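Local coordinates for protein SAM-dependent methyltransferase (Anabaena variabilis ATCC 29413, PDB 3GGD) that binds S-adenosyl-L-homocysteine in a Rossmann-like methyltransferase domain and probably transfers methyl groups from S-adenosylmethionine to a substrate not yet identified, at residues A116-I119 with H120-I123. Sequence-based numbering, arbitrary orientation.
Sequences AAQI and HSEI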
loop_
_atom_site.group_PDB
_atom_site.type_symbol
_atom_site.label_atom_id
_atom_site.label_comp_id
_atom_site.label_asym_id
_atom_site.label_seq_id
_atom_site.Cartn_x
_atom_site.Cartn_y
_atom_site.Cartn_z
ATOM N N ALA A 116 16.652 0.897 0.374
ATOM C CA ALA A 116 16.339 -0.425 0.891
ATOM C C ALA A 116 17.604 -1.188 1.301
ATOM O O ALA A 116 17.612 -1.874 2.326
ATOM C CB ALA A 116 15.454 -1.229 -0.147
ATOM N N ALA A 117 18.666 -1.095 0.492
ATOM C CA ALA A 117 19.918 -1.725 0.817
ATOM C C ALA A 117 20.434 -1.205 2.172
ATOM O O ALA A 117 20.940 -1.976 2.983
ATOM C CB ALA A 117 21.005 -1.483 -0.340
ATOM N N GLN A 118 20.298 0.095 2.415
ATOM C CA GLN A 118 20.771 0.692 3.672
ATOM C C GLN A 118 19.991 0.099 4.855
ATOM O O GLN A 118 20.588 -0.412 5.803
ATOM C CB GLN A 118 20.630 2.222 3.632
ATOM C CG GLN A 118 21.058 2.932 4.910
ATOM C CD GLN A 118 22.484 2.657 5.312
ATOM O OE1 GLN A 118 23.393 2.806 4.502
ATOM N NE2 GLN A 118 22.692 2.262 6.577
ATOM N N ILE A 119 18.681 0.106 4.751
ATOM C CA ILE A 119 17.821 -0.453 5.785
ATOM C C ILE A 119 18.173 -1.935 6.069
ATOM O O ILE A 119 18.371 -2.343 7.217
ATOM C CB ILE A 119 16.335 -0.370 5.356
ATOM C CG1 ILE A 119 15.804 1.055 5.507
ATOM C CG2 ILE A 119 15.470 -1.261 6.247
ATOM C CD1 ILE A 119 15.346 1.358 6.936
ATOM N N HIS A 120 18.254 -2.750 5.012
ATOM C CA HIS A 120 18.534 -4.161 5.202
ATOM C C HIS A 120 19.922 -4.338 5.859
ATOM O O HIS A 120 20.107 -5.272 6.638
ATOM C CB HIS A 120 18.408 -4.987 3.894
ATOM C CG HIS A 120 18.597 -6.454 4.095
ATOM N ND1 HIS A 120 19.840 -7.036 4.214
ATOM C CD2 HIS A 120 17.698 -7.460 4.213
ATOM C CE1 HIS A 120 19.696 -8.337 4.425
ATOM N NE2 HIS A 120 18.400 -8.624 4.416
ATOM N N SER A 121 20.889 -3.474 5.545
ATOM C CA SER A 121 22.221 -3.615 6.134
ATOM C C SER A 121 22.139 -3.397 7.661
ATOM O O SER A 121 22.953 -3.937 8.405
ATOM C CB SER A 121 23.243 -2.667 5.535
ATOM O OG SER A 121 23.002 -1.320 5.918
ATOM N N GLU A 122 21.155 -2.622 8.109
ATOM C CA GLU A 122 20.946 -2.365 9.533
ATOM C C GLU A 122 20.129 -3.421 10.250
ATOM O O GLU A 122 20.466 -3.784 11.338
ATOM C CB GLU A 122 20.237 -1.023 9.711
ATOM C CG GLU A 122 21.079 0.172 9.234
ATOM C CD GLU A 122 20.287 1.476 9.206
ATOM O OE1 GLU A 122 19.340 1.607 10.007
ATOM O OE2 GLU A 122 20.638 2.364 8.396
ATOM N N ILE A 123 19.069 -3.938 9.647
ATOM C CA ILE A 123 18.128 -4.784 10.387
ATOM C C ILE A 123 18.062 -6.253 9.955
ATOM O O ILE A 123 17.442 -7.079 10.635
ATOM C CB ILE A 123 16.715 -4.128 10.406
ATOM C CG1 ILE A 123 16.045 -4.179 9.038
ATOM C CG2 ILE A 123 16.799 -2.662 10.937
ATOM C CD1 ILE A 123 14.552 -3.785 9.003
#
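Residues 116-119 and 120-123 are successive turns of one alpha-helix: His120 N bonds Ala116 O at 2.9 Å, nearly straight (171°), whereas Glu122 N, besides its bond to Gln118 O, reaches Ile119 O at 2.9 Å from above the carbonyl plane, while Ile123 N keeps the i/i+4 bond to that same oxygen. Helix 113-123 belongs to the Rossmann-like methyltransferase domain and links parallel strands 103-107 and 127-131. On its outer side Gln118 and Glu122 form an i/i+4 pair. With CG anti to the backbone N (chi1 178°) and a bend at chi2, the glutamine amide leans along the axis, and NE2 donates to Glu122 OE2 at 2.7 Å, with the acceptor close to the amide plane. The bond uses the anti lone pair of OE2, and OE1 of the same carboxylate reaches Arg106 of strand 103-107 in a salt bridge, so both oxygens are engaged and the group's rotation is restrained. On the inner side, Ile119 CG2 lies 3.8 Å from Ile123 CD1, the two side chains running alongside; Ile119 also packs on Leu152 of helix 142-153, and Ile123 on Pro59 and Arg80. Shortening Ile123 to an alanine removes CD1, the methyl that Ile119 CG2 rests on, and is likely to open a gap beside Pro59. Ser121 turns its hydroxyl back on the helix, OG donating to Gln118 O at 2.6 Å with the donor tilted 15° from the carbonyl plane.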